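PDB 1TWY: ABC transporter, periplasmic substrate-binding protein from Vibrio cholerae O1 biovar eltor, which probably binds phosphate in the periplasm and delivers it to an ABC-type phosphate importer. Local coordinates for residues Asp103-Val108 with Tyr157-Leu162; Gln122-Tyr127 with Met163-Thr168; Val146-Ala151 with Pro179-Val184. One frame throughout, in Å; residues are numbered along the deposited sequence.

Interaction 1: residues Asp103-Val108 with Tyr157-Leu162; sequences DGLAIV and YSFESL
Leu105, on the long strand 96-109, pushes its side chain against the middle and last turn of helix 154-163, whose Phe159 meets it in the hydrophobic interior of a periplasmic binding-protein fold. The helix lies across the strand, the two short axes at 79° and 10.0 Å apart, and the contact rests on a few branches. Its dense part surrounds Phe159. CD1 of Leu105 sits 3.7 Å from Phe159 CA and 3.8 Å from Phe159 CB, near the ring plane at its edge, with the two side chains crossing at about a right angle. The phenyl CG is anti to the backbone N (chi1 171°), beside the carbonyl carbon. Phe203 stacks on this ring and Tyr127 meets it edge-to-face, so aromatic neighbours continue the packing.

The other end is looser and less buried. Leu162, partly exposed, touches Leu105 only CD1 to CD1, at 4.3 Å. Ser158 contributes little apolar contact, yet its hydroxyl bonds to Arg237, whose guanidinium also forms a salt bridge with Asp103; one arginine thus ties the helix to the strand. The Ser158 side chain lies about 6 Å from a bound phosphate ion, which may come from the crystallisation liquor but could mark the substrate pocket. Back on the packed side, the terminal methyl CD1 of Ile107 reaches Phe159 CE1 obliquely at 3.8 Å.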
ATOM      1  N   ASP A 103      -5.360  -0.426  -2.496  1.00 17.47           N
ATOM      2  CA  ASP A 103      -4.951  -1.465  -1.551  1.00 17.56           C
ATOM      3  C   ASP A 103      -5.098  -0.882  -0.164  1.00 20.74           C
ATOM      4  O   ASP A 103      -4.788   0.246   0.068  1.00 23.99           O
ATOM      5  CB  ASP A 103      -3.505  -1.866  -1.872  1.00 21.62           C
ATOM      6  CG  ASP A 103      -2.903  -2.817  -0.905  1.00 25.72           C
ATOM      7  OD1 ASP A 103      -3.555  -3.826  -0.530  1.00 24.50           O
ATOM      8  OD2 ASP A 103      -1.778  -2.530  -0.411  1.00 30.49           O
ATOM      9  N   GLY A 104      -5.736  -1.541   0.743  1.00 19.66           N
ATOM     10  CA  GLY A 104      -6.076  -0.895   2.002  1.00 18.81           C
ATOM     11  C   GLY A 104      -5.202  -1.461   3.160  1.00 21.86           C
ATOM     12  O   GLY A 104      -4.564  -2.533   3.013  1.00 19.47           O
ATOM     13  N   LEU A 105      -5.081  -0.674   4.220  1.00 16.08           N
ATOM     14  CA  LEU A 105      -4.425  -1.057   5.437  1.00 18.04           C
ATOM     15  C   LEU A 105      -5.435  -1.066   6.552  1.00 20.71           C
ATOM     16  O   LEU A 105      -6.277  -0.165   6.609  1.00 19.76           O
ATOM     17  CB  LEU A 105      -3.312  -0.043   5.789  1.00 21.30           C
ATOM     18  CG  LEU A 105      -2.104   0.089   4.860  1.00 24.87           C
ATOM     19  CD1 LEU A 105      -1.141   1.119   5.439  1.00 27.25           C
ATOM     20  CD2 LEU A 105      -1.329  -1.151   4.771  1.00 31.78           C
ATOM     21  N   ALA A 106      -5.302  -2.013   7.472  1.00 16.06           N
ATOM     22  CA  ALA A 106      -6.098  -2.073   8.703  1.00 13.77           C
ATOM     23  C   ALA A 106      -5.256  -1.834   9.899  1.00 14.49           C
ATOM     24  O   ALA A 106      -4.113  -2.233   9.943  1.00 15.81           O
ATOM     25  CB  ALA A 106      -6.722  -3.532   8.875  1.00 17.12           C
ATOM     26  N   ILE A 107      -5.812  -1.134  10.836  1.00 14.25           N
ATOM     27  CA  ILE A 107      -5.182  -1.032  12.164  1.00 15.53           C
ATOM     28  C   ILE A 107      -5.750  -2.102  13.059  1.00 14.36           C
ATOM     29  O   ILE A 107      -6.967  -2.269  13.191  1.00 14.68           O
ATOM     30  CB  ILE A 107      -5.522   0.362  12.756  1.00 17.74           C
ATOM     31  CG1 ILE A 107      -5.178   1.470  11.732  1.00 17.28           C
ATOM     32  CG2 ILE A 107      -4.849   0.536  14.068  1.00 17.16           C
ATOM     33  CD1 ILE A 107      -3.705   1.411  11.409  1.00 20.57           C
ATOM     34  N   VAL A 108      -4.867  -2.835  13.716  1.00 14.70           N
ATOM     35  CA  VAL A 108      -5.253  -3.985  14.446  1.00 13.15           C
ATOM     36  C   VAL A 108      -4.848  -3.885  15.908  1.00 16.60           C
ATOM     37  O   VAL A 108      -3.745  -3.419  16.187  1.00 17.58           O
ATOM     38  CB  VAL A 108      -4.786  -5.270  13.785  1.00 16.24           C
ATOM     39  CG1 VAL A 108      -5.534  -5.449  12.442  1.00 17.66           C
ATOM     40  CG2 VAL A 108      -3.327  -5.352  13.557  1.00 17.51           C
ATOM     41  N   TYR A 157       6.030   1.962   4.458  1.00 18.98           N
ATOM     42  CA  TYR A 157       6.230   3.232   3.793  1.00 19.90           C
ATOM     43  C   TYR A 157       4.878   3.900   3.551  1.00 17.37           C
ATOM     44  O   TYR A 157       4.714   5.087   3.800  1.00 18.07           O
ATOM     45  CB  TYR A 157       6.989   2.975   2.464  1.00 17.76           C
ATOM     46  CG  TYR A 157       7.157   4.245   1.736  1.00 28.90           C
ATOM     47  CD1 TYR A 157       6.097   4.720   0.946  1.00 31.95           C
ATOM     48  CD2 TYR A 157       8.316   4.992   1.850  1.00 41.38           C
ATOM     49  CE1 TYR A 157       6.193   5.915   0.312  1.00 43.30           C
ATOM     50  CE2 TYR A 157       8.423   6.217   1.164  1.00 48.15           C
ATOM     51  CZ  TYR A 157       7.334   6.652   0.421  1.00 41.52           C
ATOM     52  OH  TYR A 157       7.345   7.825  -0.296  1.00 60.33           O
ATOM     53  N   SER A 158       3.900   3.162   3.049  1.00 17.79           N
ATOM     54  CA  SER A 158       2.546   3.697   2.799  1.00 18.23           C
ATOM     55  C   SER A 158       1.882   4.070   4.095  1.00 16.08           C
ATOM     56  O   SER A 158       1.282   5.065   4.129  1.00 19.25           O
ATOM     57  CB  SER A 158       1.772   2.667   2.066  1.00 24.37           C
ATOM     58  OG  SER A 158       2.373   2.405   0.804  1.00 21.19           O
ATOM     59  N   PHE A 159       2.024   3.303   5.151  1.00 16.74           N
ATOM     60  CA  PHE A 159       1.359   3.671   6.439  1.00 14.92           C
ATOM     61  C   PHE A 159       1.932   5.042   6.933  1.00 16.97           C
ATOM     62  O   PHE A 159       1.192   5.927   7.311  1.00 18.95           O
ATOM     63  CB  PHE A 159       1.641   2.609   7.473  1.00 15.73           C
ATOM     64  CG  PHE A 159       1.216   2.946   8.884  1.00 17.50           C
ATOM     65  CD1 PHE A 159      -0.083   2.827   9.255  1.00 24.70           C
ATOM     66  CD2 PHE A 159       2.160   3.426   9.852  1.00 21.09           C
ATOM     67  CE1 PHE A 159      -0.520   3.248  10.528  1.00 25.45           C
ATOM     68  CE2 PHE A 159       1.704   3.732  11.165  1.00 24.15           C
ATOM     69  CZ  PHE A 159       0.351   3.638  11.423  1.00 18.49           C
ATOM     70  N   GLU A 160       3.218   5.122   6.872  1.00 17.93           N
ATOM     71  CA  GLU A 160       3.878   6.369   7.299  1.00 16.79           C
ATOM     72  C   GLU A 160       3.598   7.518   6.409  1.00 17.55           C
ATOM     73  O   GLU A 160       3.283   8.627   6.927  1.00 20.10           O
ATOM     74  CB  GLU A 160       5.382   6.204   7.538  1.00 16.09           C
ATOM     75  CG  GLU A 160       5.811   5.224   8.621  1.00 15.95           C
ATOM     76  CD  GLU A 160       7.260   5.168   8.867  1.00 20.69           C
ATOM     77  OE1 GLU A 160       8.101   5.693   8.183  1.00 22.92           O
ATOM     78  OE2 GLU A 160       7.627   4.358   9.756  1.00 27.09           O
ATOM     79  N   SER A 161       3.490   7.284   5.111  1.00 17.81           N
ATOM     80  CA  SER A 161       3.114   8.374   4.222  1.00 20.39           C
ATOM     81  C   SER A 161       1.675   8.855   4.450  1.00 18.63           C
ATOM     82  O   SER A 161       1.402  10.071   4.635  1.00 19.59           O
ATOM     83  CB  SER A 161       3.319   7.934   2.772  1.00 25.46           C
ATOM     84  OG  SER A 161       2.869   8.925   1.848  1.00 28.08           O
ATOM     85  N   LEU A 162       0.767   7.911   4.631  1.00 18.93           N
ATOM     86  CA  LEU A 162      -0.633   8.232   4.879  1.00 22.35           C
ATOM     87  C   LEU A 162      -0.823   9.002   6.217  1.00 22.84           C
ATOM     88  O   LEU A 162      -1.672   9.894   6.298  1.00 22.93           O
ATOM     89  CB  LEU A 162      -1.532   6.990   4.835  1.00 24.26           C
ATOM     90  CG  LEU A 162      -1.769   6.368   3.468  1.00 28.12           C
ATOM     91  CD1 LEU A 162      -2.129   4.902   3.580  1.00 22.46           C
ATOM     92  CD2 LEU A 162      -2.903   7.182   2.764  1.00 32.13           C
TER

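Interaction 2: residues Gln122-Tyr127 with Met163-Thr168; sequences QLYGIY and MGLTKT. With MG (magnesium ion), chain J.
Tyr124 and Leu165 slide past each other in opposite directions, Leu165 CD2 resting obliquely 3.6 Å from Tyr124 CD1. The phenol CG is anti to the backbone N (chi1 174°), and the ring presents its edge to the chain after helix 154-163: CD1 faces Met163 O at 3.3 Å, and CE1 lies 3.4 Å from Gly164 O. Beyond that edge a water donates a 2.8 Å hydrogen bond to Gly164 O and is also bonded to Tyr124 OH. The other branch of Leu165, CD1, presses on Tyr127 CB at 3.5 Å, the two side chains crossing at about a right angle. Selenomethionine Met163 bends at chi2 and chi3 and crosses Leu123 at a similar angle, its CE 3.9 Å from Leu123 CB and SE beside Leu123 CD2.

Gly164 closes the helix in a Schellman motif with positive phi. Its carbonyl also binds the magnesium ion, at 2.5 Å, which Thr166 O and two waters hold as well; that one oxygen thus serves both metal and water. Around this junction, helix 120-128 packs on strands 145-149 and 200-205 through Ile126 and Tyr127, Leu165 leans on Phe159 and Glu160 of helix 154-163, and Thr166 leads into the hairpin 166-169/172-175.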
ATOM      1  N   GLN A 122      -4.974  10.714  17.053  1.00 22.47           N
ATOM      2  CA  GLN A 122      -4.624   9.685  18.014  1.00 20.70           C
ATOM      3  C   GLN A 122      -3.601   8.733  17.492  1.00 18.39           C
ATOM      4  O   GLN A 122      -2.627   8.452  18.113  1.00 18.48           O
ATOM      5  CB  GLN A 122      -5.874   8.953  18.416  1.00 20.31           C
ATOM      6  CG  GLN A 122      -6.876   9.856  19.229  1.00 22.20           C
ATOM      7  CD  GLN A 122      -8.212   9.178  19.568  1.00 23.25           C
ATOM      8  OE1 GLN A 122      -8.703   8.384  18.752  1.00 21.79           O
ATOM      9  NE2 GLN A 122      -8.649   9.300  20.805  1.00 25.04           N
ATOM     10  N   LEU A 123      -3.853   8.178  16.319  1.00 18.72           N
ATOM     11  CA  LEU A 123      -2.850   7.249  15.767  1.00 16.95           C
ATOM     12  C   LEU A 123      -1.566   7.879  15.495  1.00 16.74           C
ATOM     13  O   LEU A 123      -0.532   7.288  15.730  1.00 18.53           O
ATOM     14  CB  LEU A 123      -3.453   6.588  14.505  1.00 21.20           C
ATOM     15  CG  LEU A 123      -2.695   5.348  13.968  1.00 21.49           C
ATOM     16  CD1 LEU A 123      -2.654   4.243  14.953  1.00 21.47           C
ATOM     17  CD2 LEU A 123      -3.430   4.925  12.709  1.00 26.61           C
ATOM     18  N   TYR A 124      -1.541   9.095  14.989  1.00 18.63           N
ATOM     19  CA  TYR A 124      -0.281   9.791  14.810  1.00 17.98           C
ATOM     20  C   TYR A 124       0.461   9.949  16.118  1.00 16.96           C
ATOM     21  O   TYR A 124       1.668   9.665  16.252  1.00 15.36           O
ATOM     22  CB  TYR A 124      -0.559  11.168  14.157  1.00 17.51           C
ATOM     23  CG  TYR A 124       0.678  12.047  14.051  1.00 17.64           C
ATOM     24  CD1 TYR A 124       1.532  11.968  12.940  1.00 18.56           C
ATOM     25  CD2 TYR A 124       1.041  12.963  15.064  1.00 19.35           C
ATOM     26  CE1 TYR A 124       2.633  12.756  12.777  1.00 19.20           C
ATOM     27  CE2 TYR A 124       2.119  13.709  14.922  1.00 18.39           C
ATOM     28  CZ  TYR A 124       2.989  13.610  13.776  1.00 21.92           C
ATOM     29  OH  TYR A 124       4.121  14.433  13.662  1.00 22.55           O
ATOM     30  N   GLY A 125      -0.250  10.478  17.108  1.00 17.11           N
ATOM     31  CA  GLY A 125       0.342  10.543  18.422  1.00 14.92           C
ATOM     32  C   GLY A 125       0.877   9.330  19.094  1.00 16.44           C
ATOM     33  O   GLY A 125       1.987   9.317  19.712  1.00 16.27           O
ATOM     34  N   ILE A 126       0.173   8.211  18.849  1.00 19.02           N
ATOM     35  CA  ILE A 126       0.704   6.942  19.326  1.00 18.74           C
ATOM     36  C   ILE A 126       2.017   6.500  18.632  1.00 16.81           C
ATOM     37  O   ILE A 126       3.021   6.202  19.254  1.00 17.55           O
ATOM     38  CB  ILE A 126      -0.415   5.859  19.125  1.00 17.15           C
ATOM     39  CG1 ILE A 126      -1.534   6.051  20.156  1.00 21.60           C
ATOM     40  CG2 ILE A 126       0.181   4.411  19.230  1.00 17.44           C
ATOM     41  CD1 ILE A 126      -2.774   5.341  19.844  1.00 18.03           C
ATOM     42  N   TYR A 127       2.044   6.591  17.307  1.00 18.78           N
ATOM     43  CA  TYR A 127       3.239   6.227  16.535  1.00 18.81           C
ATOM     44  C   TYR A 127       4.390   7.175  16.761  1.00 21.00           C
ATOM     45  O   TYR A 127       5.522   6.768  16.673  1.00 20.03           O
ATOM     46  CB  TYR A 127       2.923   5.962  15.033  1.00 16.69           C
ATOM     47  CG  TYR A 127       2.488   4.519  14.880  1.00 21.27           C
ATOM     48  CD1 TYR A 127       1.211   4.119  15.167  1.00 18.88           C
ATOM     49  CD2 TYR A 127       3.367   3.596  14.435  1.00 18.44           C
ATOM     50  CE1 TYR A 127       0.836   2.786  15.119  1.00 16.30           C
ATOM     51  CE2 TYR A 127       2.976   2.246  14.307  1.00 14.93           C
ATOM     52  CZ  TYR A 127       1.791   1.861  14.650  1.00 14.81           C
ATOM     53  OH  TYR A 127       1.376   0.501  14.616  1.00 18.69           O
HETATM   54  N   MSE A 163       0.001   8.700   7.204  1.00 17.26           N
HETATM   55  CA  MSE A 163      -0.167   9.242   8.530  1.00 19.24           C
HETATM   56  C   MSE A 163       0.684  10.456   8.786  1.00 20.55           C
HETATM   57  O   MSE A 163       0.599  11.007   9.879  1.00 21.57           O
HETATM   58  CB  MSE A 163       0.145   8.145   9.565  1.00 22.07           C
HETATM   59  CG  MSE A 163      -0.790   6.925   9.498  1.00 23.86           C
HETATM   60 SE   MSE A 163      -2.624   7.612   9.941  1.00 29.04          SE
HETATM   61  CE  MSE A 163      -2.082   8.698  11.543  1.00 21.27           C
ATOM     62  N   GLY A 164       1.499  10.878   7.844  1.00 19.29           N
ATOM     63  CA  GLY A 164       2.390  12.025   8.003  1.00 17.91           C
ATOM     64  C   GLY A 164       3.513  11.736   8.993  1.00 17.37           C
ATOM     65  O   GLY A 164       4.105  12.623   9.671  1.00 19.00           O
ATOM     66  N   LEU A 165       3.886  10.491   9.088  1.00 14.92           N
ATOM     67  CA  LEU A 165       4.890   9.995  10.000  1.00 15.73           C
ATOM     68  C   LEU A 165       6.295   9.892   9.393  1.00 18.62           C
ATOM     69  O   LEU A 165       7.068   9.070   9.824  1.00 21.52           O
ATOM     70  CB  LEU A 165       4.516   8.652  10.608  1.00 15.23           C
ATOM     71  CG  LEU A 165       3.367   8.646  11.610  1.00 15.78           C
ATOM     72  CD1 LEU A 165       2.690   7.235  11.805  1.00 18.14           C
ATOM     73  CD2 LEU A 165       3.823   9.216  12.961  1.00 15.91           C
ATOM     74  N   THR A 166       6.626  10.699   8.418  1.00 16.09           N
ATOM     75  CA  THR A 166       7.978  10.845   8.006  1.00 18.02           C
ATOM     76  C   THR A 166       8.345  12.325   8.253  1.00 20.48           C
ATOM     77  O   THR A 166       7.493  13.127   8.544  1.00 19.50           O
ATOM     78  CB  THR A 166       8.219  10.487   6.535  1.00 21.13           C
ATOM     79  OG1 THR A 166       7.554  11.370   5.620  1.00 21.23           O
ATOM     80  CG2 THR A 166       7.686   9.081   6.240  1.00 26.09           C
ATOM     81  N   LYS A 167       9.629  12.549   8.183  1.00 19.57           N
ATOM     82  CA  LYS A 167      10.144  13.938   8.313  1.00 21.59           C
ATOM     83  C   LYS A 167      11.205  14.155   7.274  1.00 23.60           C
ATOM     84  O   LYS A 167      11.982  13.243   6.953  1.00 20.91           O
ATOM     85  CB  LYS A 167      10.749  14.124   9.648  1.00 21.70           C
ATOM     86  CG  LYS A 167      11.962  13.290  10.001  1.00 18.66           C
ATOM     87  CD  LYS A 167      12.447  13.428  11.499  1.00 22.50           C
ATOM     88  CE  LYS A 167      13.535  12.441  11.786  1.00 29.09           C
ATOM     89  NZ  LYS A 167      13.896  12.468  13.163  1.00 31.98           N
ATOM     90  N   THR A 168      11.295  15.388   6.789  1.00 17.20           N
ATOM     91  CA  THR A 168      12.296  15.747   5.841  1.00 18.43           C
ATOM     92  C   THR A 168      13.646  15.959   6.507  1.00 21.91           C
ATOM     93  O   THR A 168      13.808  16.715   7.495  1.00 18.22           O
ATOM     94  CB  THR A 168      11.879  16.983   5.075  1.00 20.88           C
ATOM     95  OG1 THR A 168      10.573  16.863   4.516  1.00 23.44           O
ATOM     96  CG2 THR A 168      12.865  17.269   3.975  1.00 24.64           C
TER
HETATM   97 MG    MG J1508       5.768  14.508   9.377  1.00 32.41          MG
HETATM   98  O   HOH W   1       5.751  13.553  11.801  1.00 27.54           O
HETATM   99  O   HOH W   2       5.343  14.736   7.641  1.00 22.07           O
HETATM  100  O   HOH W   3       7.482  16.020  10.084  1.00 24.58           O

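Interaction 3: residues Val146-Ala151 with Pro179-Val184; sequences VVTREA and PTALVV
Val147 and Leu182 pair as neighbours on parallel strands, with Thr148 beside Val183 one residue on. Strand 182-184 thereby joins strand 145-149, which pairs on with strand 200-205 in the mixed sheet. Straight backbone bonds hold the pairing: Thr148 N to Leu182 O at 2.8 Å, flanked by Leu182 N to Val146 O and Val184 N to Thr148 O. Just ahead of the paired residues, a water accepts from Val146 N and donates to Thr180 O.

Side chains alternate between the faces. On the face carrying Val147 and Val184, CG1 of each meets the other at 3.9 Å, their side chains crossing at about a right angle, under Met190 and Leu193 of helix 187-196. On the Thr148 face, OG1 is anti to the backbone N, which puts the methyl CG2 between the backbone N and the carbonyl carbon; there it lies 4.0 Å from both Ala181 CB and Val183 CG2. CG1 of Val183 reaches on to the backbone of Glu150.

Past these pairs, Arg149 folds back, bent at chi2 (-69°) and chi3 (-61°), while Glu150 has its CG in the crowded position (chi1 69°). The two groups meet in a side-on salt bridge, Arg149 NE to Glu150 OE1 at 2.8 Å and NH2 to OE2, each oxygen using its syn lone pair. Val184 O lies at the guanidinium edge, 3.2 Å from Glu150 OE1. Two acceptors so close would repel, and the positive guanidinium beside both probably offsets this, letting the carboxylate sit against the Val184 carbonyl.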
ATOM      1  N   VAL A 146       3.846  -0.198  20.487  1.00 17.22           N
ATOM      2  CA  VAL A 146       3.652   0.203  19.077  1.00 14.99           C
ATOM      3  C   VAL A 146       4.427  -0.770  18.279  1.00 15.53           C
ATOM      4  O   VAL A 146       5.565  -0.923  18.447  1.00 16.29           O
ATOM      5  CB  VAL A 146       4.291   1.571  18.868  1.00 18.37           C
ATOM      6  CG1 VAL A 146       4.116   2.080  17.436  1.00 17.23           C
ATOM      7  CG2 VAL A 146       3.610   2.578  19.794  1.00 18.87           C
ATOM      8  N   VAL A 147       3.807  -1.371  17.267  1.00 15.43           N
ATOM      9  CA  VAL A 147       4.410  -2.347  16.359  1.00 17.39           C
ATOM     10  C   VAL A 147       4.363  -1.813  14.923  1.00 13.83           C
ATOM     11  O   VAL A 147       3.377  -1.260  14.460  1.00 14.56           O
ATOM     12  CB  VAL A 147       3.743  -3.647  16.448  1.00 13.67           C
ATOM     13  CG1 VAL A 147       4.683  -4.707  15.720  1.00 17.84           C
ATOM     14  CG2 VAL A 147       3.424  -4.049  17.838  1.00 17.13           C
ATOM     15  N   THR A 148       5.497  -1.989  14.213  1.00 13.03           N
ATOM     16  CA  THR A 148       5.703  -1.564  12.915  1.00 15.34           C
ATOM     17  C   THR A 148       6.336  -2.684  12.056  1.00 14.42           C
ATOM     18  O   THR A 148       6.587  -3.777  12.603  1.00 13.19           O
ATOM     19  CB  THR A 148       6.392  -0.212  12.859  1.00 15.01           C
ATOM     20  OG1 THR A 148       6.337   0.249  11.489  1.00 16.17           O
ATOM     21  CG2 THR A 148       7.878  -0.293  13.260  1.00 18.91           C
ATOM     22  N   ARG A 149       6.668  -2.445  10.844  1.00 15.21           N
ATOM     23  CA  ARG A 149       7.306  -3.393   9.953  1.00 15.81           C
ATOM     24  C   ARG A 149       8.775  -2.950   9.731  1.00 16.10           C
ATOM     25  O   ARG A 149       9.219  -1.875  10.189  1.00 17.34           O
ATOM     26  CB  ARG A 149       6.477  -3.457   8.667  1.00 16.81           C
ATOM     27  CG  ARG A 149       5.192  -4.207   8.759  1.00 18.83           C
ATOM     28  CD  ARG A 149       5.377  -5.744   8.950  1.00 18.13           C
ATOM     29  NE  ARG A 149       6.070  -6.266   7.834  1.00 16.45           N
ATOM     30  CZ  ARG A 149       5.544  -6.463   6.645  1.00 21.09           C
ATOM     31  NH1 ARG A 149       4.212  -6.373   6.476  1.00 19.81           N
ATOM     32  NH2 ARG A 149       6.303  -6.878   5.644  1.00 25.58           N
ATOM     33  N   GLU A 150       9.497  -3.821   9.037  1.00 14.97           N
ATOM     34  CA  GLU A 150      10.856  -3.568   8.698  1.00 17.33           C
ATOM     35  C   GLU A 150      10.998  -2.313   7.820  1.00 15.06           C
ATOM     36  O   GLU A 150      10.095  -1.949   7.063  1.00 15.80           O
ATOM     37  CB  GLU A 150      11.437  -4.815   8.057  1.00 17.34           C
ATOM     38  CG  GLU A 150      10.971  -5.269   6.694  1.00 20.28           C
ATOM     39  CD  GLU A 150       9.670  -5.995   6.596  1.00 20.16           C
ATOM     40  OE1 GLU A 150       8.848  -6.090   7.559  1.00 19.39           O
ATOM     41  OE2 GLU A 150       9.233  -6.302   5.400  1.00 24.15           O
ATOM     42  N   ALA A 151      12.240  -1.812   7.773  1.00 18.46           N
ATOM     43  CA  ALA A 151      12.572  -0.592   7.135  1.00 19.74           C
ATOM     44  C   ALA A 151      12.302  -0.585   5.670  1.00 21.49           C
ATOM     45  O   ALA A 151      11.836   0.423   5.126  1.00 26.14           O
ATOM     46  CB  ALA A 151      13.913  -0.118   7.484  1.00 19.43           C
ATOM     47  N   PRO A 179      11.517   5.410  17.853  1.00 27.32           N
ATOM     48  CA  PRO A 179      12.310   4.209  17.632  1.00 28.90           C
ATOM     49  C   PRO A 179      12.126   3.176  18.769  1.00 25.63           C
ATOM     50  O   PRO A 179      12.693   2.115  18.676  1.00 27.65           O
ATOM     51  CB  PRO A 179      13.764   4.741  17.578  1.00 37.69           C
ATOM     52  CG  PRO A 179      13.730   5.901  18.435  1.00 32.72           C
ATOM     53  CD  PRO A 179      12.359   6.564  18.216  1.00 36.62           C
ATOM     54  N   THR A 180      11.308   3.460  19.765  1.00 24.62           N
ATOM     55  CA  THR A 180      10.806   2.432  20.678  1.00 24.29           C
ATOM     56  C   THR A 180       9.754   1.465  20.048  1.00 21.29           C
ATOM     57  O   THR A 180       9.399   0.435  20.656  1.00 23.79           O
ATOM     58  CB  THR A 180      10.178   3.031  21.934  1.00 28.60           C
ATOM     59  OG1 THR A 180       9.225   4.064  21.642  1.00 24.55           O
ATOM     60  CG2 THR A 180      11.276   3.593  22.931  1.00 31.20           C
ATOM     61  N   ALA A 181       9.304   1.776  18.840  1.00 17.36           N
ATOM     62  CA  ALA A 181       8.402   0.829  18.148  1.00 17.37           C
ATOM     63  C   ALA A 181       9.094  -0.509  17.923  1.00 16.47           C
ATOM     64  O   ALA A 181      10.291  -0.586  17.697  1.00 22.78           O
ATOM     65  CB  ALA A 181       8.093   1.402  16.867  1.00 19.46           C
ATOM     66  N   LEU A 182       8.321  -1.589  17.956  1.00 15.57           N
ATOM     67  CA  LEU A 182       8.884  -2.935  17.730  1.00 16.14           C
ATOM     68  C   LEU A 182       8.656  -3.293  16.288  1.00 19.14           C
ATOM     69  O   LEU A 182       7.643  -3.003  15.687  1.00 18.74           O
ATOM     70  CB  LEU A 182       8.076  -3.887  18.537  1.00 19.42           C
ATOM     71  CG  LEU A 182       8.393  -3.802  20.025  1.00 30.29           C
ATOM     72  CD1 LEU A 182       7.204  -4.355  20.640  1.00 35.24           C
ATOM     73  CD2 LEU A 182       9.690  -4.648  20.215  1.00 31.94           C
ATOM     74  N   VAL A 183       9.644  -3.915  15.718  1.00 16.29           N
ATOM     75  CA  VAL A 183       9.571  -4.298  14.309  1.00 14.40           C
ATOM     76  C   VAL A 183       9.293  -5.787  14.197  1.00 14.33           C
ATOM     77  O   VAL A 183       9.948  -6.623  14.822  1.00 16.47           O
ATOM     78  CB  VAL A 183      10.950  -4.050  13.617  1.00 16.83           C
ATOM     79  CG1 VAL A 183      10.997  -4.628  12.232  1.00 15.08           C
ATOM     80  CG2 VAL A 183      11.203  -2.512  13.462  1.00 18.27           C
ATOM     81  N   VAL A 184       8.359  -6.077  13.315  1.00 14.85           N
ATOM     82  CA  VAL A 184       8.083  -7.440  12.814  1.00 13.73           C
ATOM     83  C   VAL A 184       8.192  -7.449  11.296  1.00 14.08           C
ATOM     84  O   VAL A 184       8.217  -6.414  10.653  1.00 15.40           O
ATOM     85  CB  VAL A 184       6.719  -7.939  13.257  1.00 14.24           C
ATOM     86  CG1 VAL A 184       6.579  -7.942  14.776  1.00 14.07           C
ATOM     87  CG2 VAL A 184       5.558  -7.151  12.677  1.00 14.63           C
TER
HETATM   88  O   HOH W   4       6.548   0.484  21.714  1.00 25.03           O

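In the fold
The six segments alternate along the chain: 103-108, 122-127 and 146-151 come first, and their partners 157-162, 163-168 and 179-184 follow in the same order. Their centres form a compact triangle: 11 Å between interactions 1 and 2, 13 Å between 2 and 3, and 14 Å between 1 and 3. Interaction 2 touches both others, through Glu160 O with Leu165 N (a probable hydrogen bond) and Ile107 on Leu123, and through the Tyr127 hydroxyl on Val147 O. Interactions 1 and 3 reach the same mixed sheet. All three lie in one lobe; its strand 96-109 pairs with strand 236-243, which pairs with 79-82 beside 29-34, linking the halves as expected of a two-lobed binding protein.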